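Local coordinates for major capsid protein (Paramecium bursaria Chlorella virus 1, PDB 5TIP), which self-assembles as trimers into the icosahedral, glycan-bearing outer capsid of a large chlorella virus, with 5040 copies in each shell, at residues A[124-129]-A[133-138]; A[88-93]-A[269-274]; A[112-117]-A[262-267]. All coordinates share one frame; numbering follows the deposited sequence.

Contact 1: A[124-129]-A[133-138]; sequences DRYNYR and DWVNNE. With FUC (alpha-L-fucopyranose), chain F.
Arg129 reaches Asp133 because its side chain leaves the helix with CG opposite the main-chain nitrogen (chi1 -170°) and stays extended to NE, while the carboxylate of Asp133, also swung away from its own nitrogen (chi1 -161°), runs alongside it in the same direction. The guanidinium then grips side-on, and both of its nitrogens go to one oxygen: NE of Arg129 lies 3.2 Å from Asp133 OD2, and NH2 of Arg129 lies 3.3 Å from the same OD2. That oxygen sits at the guanidinium edge, close to its plane, yet both donors come to it from one face of the carboxylate, whose plane is turned 30° from the guanidinium. Neutral partners add further hydrogen bonds: Gly300 O takes Arg129 NH2, Tyr86 N reaches Asp133 OD2, and Thr84 OG1 holds Asp133 OD1.

Val135 covers the apolar part. Its CG1 packs at 3.6 Å on Arg129 CG, and its CG2 meets Tyr126 OH at 3.8 Å; the Tyr126 ring also makes an edge-to-face contact with Tyr305 of the second subunit. Farther along, Asn137 CG touches C6 of the fucose at 3.5 Å. Here the end of helix 122-132 is tied to the start of a loop of the N-terminal jelly roll that lines, through Asn137, the pocket of the glycan on Asn301.

Contact 2: A[88-93]-A[269-274]; sequences AEELLQ and TNYGQY
Polar contact between Glu89 and Tyr271 rests on a very short hydrogen bond, in which the phenol OH of Tyr271 gives to OE2 of Glu89 at 2.5 Å. The two side chains cross at about a right angle, and the carboxylate oxygen approaches the ring at its edge, with the two planes 65° apart. The carbonyl of Asn109 also lies in hydrogen-bonding range of this hydroxyl and would compete for its single proton, while Glu89 OE2 forms a salt bridge with Arg113 NE. A nearby guanidinium would be expected to stabilise the carboxylate as an anion.

The stacking contact belongs to Glu90. Its CB stands over the centre of the Tyr271 ring, 3.6 Å from the centroid and 5° off the ring normal, a CH-pi contact. From there the extended chain slides past the ring in the opposite direction, so that its carboxylate lies nearly flat (7°) over the inner end of the tyrosine, with CD of Glu90 3.6 Å from CG of Tyr271. Helix 87-91 of the first jelly roll thus meets a long loop between strands 257-266 and 312-319 of the second, across the interface of the double jelly-roll fold.

Tyr271 stands in a type II beta turn from Asn270 to Gln273, with Gly272 at the position of positive phi, and the turn is clasped by Asn270 ND2 giving to Gln273 OE1 at 2.7 Å. One water lies 3.1 Å from Thr269 O and may make a weak, doubtful bridge to Glu90 OE2.

Contact 3: A[112-117]-A[262-267]; sequences FRTYDA and AWNFNN
Thr114 OG1 is the polar atom on which this contact turns: it is hydrogen-bonded to the carbonyl of Asp110, one turn earlier in its own helix, and Asn264 ND2 of the strand comes within 3.0 Å of OG1. The threonine keeps OG1 beside its main-chain nitrogen (chi1 -62°), which leaves CG2 as the methyl facing Ala262, whose CB lies 4.2 Å from it. The two strand residues that meet the threonine, Ala262 and Asn264, alternate along the strand and so share one face. The amide of Asn264 crosses the threonine obliquely, and its other end is fixed by the strand neighbour, OD1 being bonded to Asn414 ND2.

Although Arg113 sets out toward the strand, the end of its side chain leaves the contact for a salt bridge within the helix, NH2 of Arg113 lying 2.8 Å from Asp116 OD2. The ring of Tyr274 packs against Arg113, Thr114 and Asn264 together. A helix of the first jelly roll is thereby laid against a sheet strand of the second, the buried interdomain seam of a double jelly-roll capsid protein.

How the contacts relate
The contacts nest along the chain: contact 1 innermost, inside the loop closed by contact 3, itself inside that closed by contact 2. Contacts 2 and 3 have centres about 10 Å apart and both join the N-terminal to the C-terminal jelly roll. Contact 1, within the first, sits about 15 Å from contact 2 and 18 Å from contact 3. Contacts 1 and 3 are joined by the consecutive helices 109-119 and 122-132, with a probable hydrogen bond from Arg125 NH1 to Asp116 O; contact 1 meets contact 2 through a probable Tyr128 OH to Glu89 OE1 bond. Together they run from the interdomain core to a glycan-touching loop and a subunit boundary.

Contact 1: A[124-129]-A[133-138]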
loop_
_atom_site.group_PDB
_atom_site.type_symbol
_atom_site.label_atom_id
_atom_site.label_comp_id
_atom_site.label_asym_id
_atom_site.label_seq_id
_atom_site.Cartn_x
_atom_site.Cartn_y
_atom_site.Cartn_z
ATOM N N ASP A 124 4.207 5.406 2.722
ATOM C CA ASP A 124 5.023 6.302 1.914
ATOM C C ASP A 124 4.669 7.758 2.177
ATOM O O ASP A 124 5.559 8.610 2.321
ATOM C CB ASP A 124 4.832 5.964 0.440
ATOM C CG ASP A 124 5.709 6.790 -0.461
ATOM O OD1 ASP A 124 6.914 6.928 -0.190
ATOM O OD2 ASP A 124 5.199 7.314 -1.459
ATOM N N ARG A 125 3.374 8.014 2.328
ATOM C CA ARG A 125 2.877 9.349 2.622
ATOM C C ARG A 125 3.330 9.792 4.012
ATOM O O ARG A 125 3.752 10.933 4.193
ATOM C CB ARG A 125 1.351 9.387 2.526
ATOM C CG ARG A 125 0.755 10.778 2.666
ATOM C CD ARG A 125 -0.353 11.009 1.651
ATOM N NE ARG A 125 -1.597 10.352 2.040
ATOM C CZ ARG A 125 -2.744 10.473 1.380
ATOM N NH1 ARG A 125 -2.808 11.228 0.292
ATOM N NH2 ARG A 125 -3.827 9.839 1.806
ATOM N N TYR A 126 3.245 8.895 4.995
ATOM C CA TYR A 126 3.664 9.246 6.347
ATOM C C TYR A 126 5.169 9.474 6.422
ATOM O O TYR A 126 5.631 10.366 7.147
ATOM C CB TYR A 126 3.244 8.157 7.336
ATOM C CG TYR A 126 3.718 8.420 8.755
ATOM C CD1 TYR A 126 3.263 9.514 9.462
ATOM C CD2 TYR A 126 4.595 7.559 9.396
ATOM C CE1 TYR A 126 3.683 9.771 10.754
ATOM C CE2 TYR A 126 5.017 7.805 10.700
ATOM C CZ TYR A 126 4.556 8.913 11.367
ATOM O OH TYR A 126 4.967 9.170 12.656
ATOM N N ASN A 127 5.952 8.668 5.690
ATOM C CA ASN A 127 7.393 8.912 5.636
ATOM C C ASN A 127 7.710 10.270 5.027
ATOM O O ASN A 127 8.685 10.918 5.423
ATOM C CB ASN A 127 8.087 7.803 4.838
ATOM C CG ASN A 127 9.606 7.865 4.941
ATOM O OD1 ASN A 127 10.150 8.172 5.997
ATOM N ND2 ASN A 127 10.295 7.578 3.833
ATOM N N TYR A 128 6.898 10.710 4.063
ATOM C CA TYR A 128 7.096 12.034 3.486
ATOM C C TYR A 128 6.849 13.133 4.510
ATOM O O TYR A 128 7.521 14.169 4.474
ATOM C CB TYR A 128 6.188 12.220 2.266
ATOM C CG TYR A 128 6.232 13.611 1.667
ATOM C CD1 TYR A 128 7.257 13.986 0.810
ATOM C CD2 TYR A 128 5.241 14.544 1.948
ATOM C CE1 TYR A 128 7.301 15.253 0.257
ATOM C CE2 TYR A 128 5.277 15.813 1.398
ATOM C CZ TYR A 128 6.309 16.161 0.554
ATOM O OH TYR A 128 6.343 17.423 0.006
ATOM N N ARG A 129 5.901 12.932 5.433
ATOM C CA ARG A 129 5.687 13.939 6.468
ATOM C C ARG A 129 6.790 13.908 7.518
ATOM O O ARG A 129 7.112 14.948 8.105
ATOM C CB ARG A 129 4.321 13.767 7.133
ATOM C CG ARG A 129 3.981 14.936 8.041
ATOM C CD ARG A 129 2.544 14.952 8.511
ATOM N NE ARG A 129 2.284 16.164 9.284
ATOM C CZ ARG A 129 1.119 16.469 9.842
ATOM N NH1 ARG A 129 0.085 15.651 9.719
ATOM N NH2 ARG A 129 0.990 17.597 10.527
ATOM N N ASP A 133 8.232 17.571 8.243
ATOM C CA ASP A 133 7.470 18.122 9.355
ATOM C C ASP A 133 7.891 17.436 10.647
ATOM O O ASP A 133 8.532 16.382 10.634
ATOM C CB ASP A 133 5.963 17.958 9.123
ATOM C CG ASP A 133 5.133 18.884 9.989
ATOM O OD1 ASP A 133 5.710 19.568 10.859
ATOM O OD2 ASP A 133 3.899 18.928 9.799
ATOM N N TRP A 134 7.527 18.060 11.766
ATOM C CA TRP A 134 7.638 17.437 13.079
ATOM C C TRP A 134 6.388 16.604 13.337
ATOM O O TRP A 134 5.268 17.118 13.250
ATOM C CB TRP A 134 7.804 18.489 14.178
ATOM C CG TRP A 134 9.162 19.124 14.236
ATOM C CD1 TRP A 134 10.264 18.638 14.876
ATOM C CD2 TRP A 134 9.555 20.371 13.650
ATOM N NE1 TRP A 134 11.321 19.500 14.718
ATOM C CE2 TRP A 134 10.912 20.572 13.970
ATOM C CE3 TRP A 134 8.894 21.334 12.883
ATOM C CZ2 TRP A 134 11.619 21.695 13.548
ATOM C CZ3 TRP A 134 9.598 22.449 12.467
ATOM C CH2 TRP A 134 10.946 22.620 12.800
ATOM N N VAL A 135 6.577 15.324 13.656
ATOM C CA VAL A 135 5.449 14.407 13.778
ATOM C C VAL A 135 5.491 13.656 15.104
ATOM O O VAL A 135 4.761 12.677 15.293
ATOM C CB VAL A 135 5.424 13.409 12.605
ATOM C CG1 VAL A 135 5.228 14.135 11.289
ATOM C CG2 VAL A 135 6.702 12.588 12.582
ATOM N N ASN A 136 6.341 14.101 16.030
ATOM C CA ASN A 136 6.514 13.422 17.308
ATOM C C ASN A 136 6.285 14.357 18.494
ATOM O O ASN A 136 6.912 14.198 19.545
ATOM C CB ASN A 136 7.892 12.767 17.383
ATOM C CG ASN A 136 8.057 11.653 16.368
ATOM O OD1 ASN A 136 8.694 11.831 15.330
ATOM N ND2 ASN A 136 7.465 10.500 16.655
ATOM N N ASN A 137 5.396 15.339 18.329
ATOM C CA ASN A 137 4.968 16.221 19.417
ATOM C C ASN A 137 6.133 17.028 19.989
ATOM O O ASN A 137 6.220 17.253 21.198
ATOM C CB ASN A 137 4.269 15.427 20.523
ATOM C CG ASN A 137 3.191 14.507 19.987
ATOM O OD1 ASN A 137 2.557 14.798 18.973
ATOM N ND2 ASN A 137 2.980 13.386 20.667
ATOM N N GLU A 138 7.038 17.467 19.118
ATOM C CA GLU A 138 8.199 18.216 19.572
ATOM C C GLU A 138 7.788 19.592 20.096
ATOM O O GLU A 138 6.753 20.150 19.719
ATOM C CB GLU A 138 9.220 18.364 18.443
ATOM C CG GLU A 138 9.932 17.072 18.059
ATOM C CD GLU A 138 9.175 16.261 17.022
ATOM O OE1 GLU A 138 7.956 16.477 16.862
ATOM O OE2 GLU A 138 9.803 15.408 16.362
HETATM C C1 FUC F . -1.642 18.960 19.823
HETATM C C2 FUC F . -2.045 19.854 20.985
HETATM C C3 FUC F . -2.092 19.011 22.253
HETATM C C4 FUC F . -0.728 18.367 22.479
HETATM C C5 FUC F . -0.341 17.575 21.234
HETATM C C6 FUC F . 1.034 16.940 21.392
HETATM O O2 FUC F . -3.322 20.444 20.728
HETATM O O3 FUC F . -2.473 19.808 23.380
HETATM O O4 FUC F . 0.234 19.394 22.749
HETATM O O5 FUC F . -0.343 18.442 20.101
#

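Contact 2: A[88-93]-A[269-274]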
loop_
_atom_site.group_PDB
_atom_site.type_symbol
_atom_site.label_atom_id
_atom_site.label_comp_id
_atom_site.label_asym_id
_atom_site.label_seq_id
_atom_site.Cartn_x
_atom_site.Cartn_y
_atom_site.Cartn_z
ATOM N N ALA A 88 8.814 22.388 5.979
ATOM C CA ALA A 88 9.872 22.243 4.985
ATOM C C ALA A 88 9.314 22.230 3.571
ATOM O O ALA A 88 9.979 22.692 2.637
ATOM C CB ALA A 88 10.667 20.968 5.247
ATOM N N GLU A 89 8.104 21.697 3.393
ATOM C CA GLU A 89 7.468 21.726 2.082
ATOM C C GLU A 89 7.064 23.145 1.702
ATOM O O GLU A 89 7.269 23.571 0.559
ATOM C CB GLU A 89 6.261 20.790 2.077
ATOM C CG GLU A 89 5.396 20.870 0.838
ATOM C CD GLU A 89 4.094 20.116 1.006
ATOM O OE1 GLU A 89 4.124 18.868 1.017
ATOM O OE2 GLU A 89 3.042 20.774 1.143
ATOM N N GLU A 90 6.493 23.894 2.649
ATOM C CA GLU A 90 6.118 25.275 2.370
ATOM C C GLU A 90 7.338 26.156 2.145
ATOM O O GLU A 90 7.282 27.094 1.341
ATOM C CB GLU A 90 5.274 25.838 3.513
ATOM C CG GLU A 90 4.804 27.263 3.269
ATOM C CD GLU A 90 4.067 27.853 4.452
ATOM O OE1 GLU A 90 4.033 27.206 5.519
ATOM O OE2 GLU A 90 3.524 28.969 4.314
ATOM N N LEU A 91 8.443 25.873 2.842
ATOM C CA LEU A 91 9.640 26.698 2.706
ATOM C C LEU A 91 10.132 26.718 1.265
ATOM O O LEU A 91 10.623 27.745 0.782
ATOM C CB LEU A 91 10.736 26.191 3.644
ATOM C CG LEU A 91 12.026 27.011 3.695
ATOM C CD1 LEU A 91 11.727 28.428 4.155
ATOM C CD2 LEU A 91 13.035 26.351 4.613
ATOM N N LEU A 92 10.006 25.593 0.561
ATOM C CA LEU A 92 10.351 25.513 -0.856
ATOM C C LEU A 92 9.169 26.062 -1.650
ATOM O O LEU A 92 8.333 25.324 -2.179
ATOM C CB LEU A 92 10.681 24.078 -1.243
ATOM C CG LEU A 92 11.609 23.894 -2.440
ATOM C CD1 LEU A 92 12.938 24.561 -2.152
ATOM C CD2 LEU A 92 11.803 22.418 -2.748
ATOM N N GLN A 93 9.104 27.394 -1.729
ATOM C CA GLN A 93 7.932 28.051 -2.304
ATOM C C GLN A 93 7.756 27.691 -3.773
ATOM O O GLN A 93 6.644 27.385 -4.219
ATOM C CB GLN A 93 8.034 29.565 -2.129
ATOM C CG GLN A 93 6.885 30.328 -2.762
ATOM C CD GLN A 93 6.895 31.797 -2.404
ATOM O OE1 GLN A 93 6.640 32.169 -1.259
ATOM N NE2 GLN A 93 7.192 32.645 -3.383
ATOM N N THR A 269 -4.448 32.564 3.761
ATOM C CA THR A 269 -3.838 32.900 5.043
ATOM C C THR A 269 -3.102 31.706 5.641
ATOM O O THR A 269 -2.034 31.868 6.243
ATOM C CB THR A 269 -4.905 33.415 6.010
ATOM O OG1 THR A 269 -5.588 34.526 5.418
ATOM C CG2 THR A 269 -4.271 33.861 7.320
ATOM N N ASN A 270 -3.643 30.500 5.476
ATOM C CA ASN A 270 -3.110 29.303 6.116
ATOM C C ASN A 270 -2.671 28.301 5.060
ATOM O O ASN A 270 -3.430 27.991 4.135
ATOM C CB ASN A 270 -4.146 28.670 7.044
ATOM C CG ASN A 270 -4.603 29.617 8.133
ATOM O OD1 ASN A 270 -3.787 30.187 8.857
ATOM N ND2 ASN A 270 -5.912 29.800 8.248
ATOM N N TYR A 271 -1.450 27.794 5.209
ATOM C CA TYR A 271 -0.885 26.876 4.231
ATOM C C TYR A 271 -1.611 25.539 4.270
ATOM O O TYR A 271 -1.845 24.977 5.344
ATOM C CB TYR A 271 0.605 26.672 4.497
ATOM C CG TYR A 271 1.281 25.744 3.515
ATOM C CD1 TYR A 271 1.572 26.163 2.224
ATOM C CD2 TYR A 271 1.635 24.451 3.880
ATOM C CE1 TYR A 271 2.193 25.320 1.321
ATOM C CE2 TYR A 271 2.257 23.602 2.983
ATOM C CZ TYR A 271 2.534 24.042 1.706
ATOM O OH TYR A 271 3.151 23.203 0.808
ATOM N N GLY A 272 -1.971 25.035 3.094
ATOM C CA GLY A 272 -2.615 23.743 2.997
ATOM C C GLY A 272 -4.034 23.680 3.513
ATOM O O GLY A 272 -4.599 22.585 3.580
ATOM N N GLN A 273 -4.632 24.810 3.883
ATOM C CA GLN A 273 -6.015 24.817 4.352
ATOM C C GLN A 273 -6.932 24.779 3.139
ATOM O O GLN A 273 -7.128 25.789 2.459
ATOM C CB GLN A 273 -6.302 26.037 5.220
ATOM C CG GLN A 273 -7.699 26.004 5.827
ATOM C CD GLN A 273 -8.145 27.344 6.376
ATOM O OE1 GLN A 273 -7.330 28.225 6.639
ATOM N NE2 GLN A 273 -9.452 27.500 6.556
ATOM N N TYR A 274 -7.503 23.608 2.868
ATOM C CA TYR A 274 -8.405 23.418 1.743
ATOM C C TYR A 274 -9.857 23.276 2.171
ATOM O O TYR A 274 -10.733 23.138 1.311
ATOM C CB TYR A 274 -7.985 22.186 0.932
ATOM C CG TYR A 274 -6.596 22.278 0.344
ATOM C CD1 TYR A 274 -6.107 23.480 -0.153
ATOM C CD2 TYR A 274 -5.773 21.163 0.282
ATOM C CE1 TYR A 274 -4.839 23.565 -0.693
ATOM C CE2 TYR A 274 -4.505 21.238 -0.258
ATOM C CZ TYR A 274 -4.042 22.441 -0.743
ATOM O OH TYR A 274 -2.780 22.521 -1.282
HETATM O O HOH W 1 0.628 30.664 5.181
#

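Contact 3: A[112-117]-A[262-267]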
loop_
_atom_site.group_PDB
_atom_site.type_symbol
_atom_site.label_atom_id
_atom_site.label_comp_id
_atom_site.label_asym_id
_atom_site.label_seq_id
_atom_site.Cartn_x
_atom_site.Cartn_y
_atom_site.Cartn_z
ATOM N N PHE A 112 3.169 20.754 -4.435
ATOM C CA PHE A 112 3.734 19.731 -3.609
ATOM C C PHE A 112 2.639 19.277 -2.642
ATOM O O PHE A 112 2.492 18.107 -2.428
ATOM C CB PHE A 112 4.977 20.246 -2.882
ATOM C CG PHE A 112 6.226 20.145 -3.673
ATOM C CD1 PHE A 112 6.277 20.542 -4.946
ATOM C CD2 PHE A 112 7.351 19.607 -3.130
ATOM C CE1 PHE A 112 7.400 20.433 -5.679
ATOM C CE2 PHE A 112 8.506 19.465 -3.876
ATOM C CZ PHE A 112 8.523 19.892 -5.166
ATOM N N ARG A 113 1.878 20.214 -2.082
ATOM C CA ARG A 113 0.799 19.866 -1.164
ATOM C C ARG A 113 -0.315 19.121 -1.889
ATOM O O ARG A 113 -0.876 18.158 -1.355
ATOM C CB ARG A 113 0.254 21.126 -0.492
ATOM C CG ARG A 113 -0.741 20.866 0.634
ATOM C CD ARG A 113 -0.054 20.734 1.989
ATOM N NE ARG A 113 0.953 19.677 1.994
ATOM C CZ ARG A 113 0.683 18.392 2.187
ATOM N NH1 ARG A 113 -0.567 18.000 2.397
ATOM N NH2 ARG A 113 1.660 17.497 2.168
ATOM N N THR A 114 -0.649 19.557 -3.109
ATOM C CA THR A 114 -1.700 18.897 -3.877
ATOM C C THR A 114 -1.252 17.524 -4.365
ATOM O O THR A 114 -2.026 16.559 -4.315
ATOM C CB THR A 114 -2.111 19.777 -5.060
ATOM O OG1 THR A 114 -2.650 21.011 -4.572
ATOM C CG2 THR A 114 -3.158 19.079 -5.919
ATOM N N TYR A 115 -0.007 17.417 -4.833
ATOM C CA TYR A 115 0.512 16.126 -5.275
ATOM C C TYR A 115 0.526 15.120 -4.132
ATOM O O TYR A 115 0.202 13.942 -4.329
ATOM C CB TYR A 115 1.915 16.300 -5.856
ATOM C CG TYR A 115 2.600 15.003 -6.218
ATOM C CD1 TYR A 115 2.407 14.418 -7.460
ATOM C CD2 TYR A 115 3.445 14.366 -5.319
ATOM C CE1 TYR A 115 3.030 13.235 -7.795
ATOM C CE2 TYR A 115 4.072 13.182 -5.645
ATOM C CZ TYR A 115 3.862 12.621 -6.885
ATOM O OH TYR A 115 4.485 11.440 -7.221
ATOM N N ASP A 116 0.901 15.564 -2.933
ATOM C CA ASP A 116 0.945 14.661 -1.788
ATOM C C ASP A 116 -0.449 14.171 -1.416
ATOM O O ASP A 116 -0.623 13.007 -1.034
ATOM C CB ASP A 116 1.608 15.364 -0.601
ATOM C CG ASP A 116 1.813 14.443 0.584
ATOM O OD1 ASP A 116 2.499 13.411 0.426
ATOM O OD2 ASP A 116 1.294 14.751 1.676
ATOM N N ALA A 117 -1.455 15.040 -1.527
ATOM C CA ALA A 117 -2.812 14.656 -1.152
ATOM C C ALA A 117 -3.426 13.674 -2.142
ATOM O O ALA A 117 -4.300 12.886 -1.767
ATOM C CB ALA A 117 -3.694 15.900 -1.034
ATOM N N ALA A 262 -6.259 18.850 -11.577
ATOM C CA ALA A 262 -6.369 18.822 -10.126
ATOM C C ALA A 262 -6.528 20.244 -9.614
ATOM O O ALA A 262 -5.819 21.151 -10.060
ATOM C CB ALA A 262 -5.145 18.164 -9.483
ATOM N N TRP A 263 -7.459 20.441 -8.684
ATOM C CA TRP A 263 -7.704 21.783 -8.180
ATOM C C TRP A 263 -8.110 21.727 -6.713
ATOM O O TRP A 263 -8.483 20.675 -6.188
ATOM C CB TRP A 263 -8.759 22.516 -9.023
ATOM C CG TRP A 263 -10.156 21.969 -8.936
ATOM C CD1 TRP A 263 -11.168 22.434 -8.151
ATOM C CD2 TRP A 263 -10.695 20.864 -9.674
ATOM N NE1 TRP A 263 -12.305 21.687 -8.351
ATOM C CE2 TRP A 263 -12.040 20.718 -9.282
ATOM C CE3 TRP A 263 -10.171 19.985 -10.625
ATOM C CZ2 TRP A 263 -12.866 19.727 -9.805
ATOM C CZ3 TRP A 263 -10.993 19.002 -11.144
ATOM C CH2 TRP A 263 -12.325 18.881 -10.732
ATOM N N ASN A 264 -8.011 22.882 -6.055
ATOM C CA ASN A 264 -8.410 23.024 -4.663
ATOM C C ASN A 264 -8.843 24.462 -4.412
ATOM O O ASN A 264 -8.504 25.375 -5.169
ATOM C CB ASN A 264 -7.276 22.632 -3.699
ATOM C CG ASN A 264 -6.045 23.518 -3.838
ATOM O OD1 ASN A 264 -6.071 24.702 -3.504
ATOM N ND2 ASN A 264 -4.951 22.936 -4.314
ATOM N N PHE A 265 -9.601 24.652 -3.332
ATOM C CA PHE A 265 -9.991 25.972 -2.849
ATOM C C PHE A 265 -9.263 26.214 -1.534
ATOM O O PHE A 265 -9.536 25.541 -0.535
ATOM C CB PHE A 265 -11.504 26.072 -2.672
ATOM C CG PHE A 265 -12.281 25.767 -3.919
ATOM C CD1 PHE A 265 -12.583 26.767 -4.828
ATOM C CD2 PHE A 265 -12.711 24.479 -4.185
ATOM C CE1 PHE A 265 -13.295 26.486 -5.976
ATOM C CE2 PHE A 265 -13.424 24.193 -5.331
ATOM C CZ PHE A 265 -13.716 25.198 -6.226
ATOM N N ASN A 266 -8.338 27.167 -1.537
ATOM C CA ASN A 266 -7.439 27.395 -0.416
ATOM C C ASN A 266 -7.677 28.764 0.203
ATOM O O ASN A 266 -7.903 29.748 -0.507
ATOM C CB ASN A 266 -5.977 27.280 -0.866
ATOM C CG ASN A 266 -5.016 27.940 0.100
ATOM O OD1 ASN A 266 -4.447 28.989 -0.199
ATOM N ND2 ASN A 266 -4.833 27.333 1.267
ATOM N N ASN A 267 -7.626 28.818 1.533
ATOM C CA ASN A 267 -7.591 30.087 2.249
ATOM C C ASN A 267 -6.141 30.552 2.277
ATOM O O ASN A 267 -5.319 29.968 2.994
ATOM C CB ASN A 267 -8.152 29.941 3.664
ATOM C CG ASN A 267 -8.093 31.236 4.456
ATOM O OD1 ASN A 267 -7.931 32.319 3.892
ATOM N ND2 ASN A 267 -8.224 31.129 5.773
#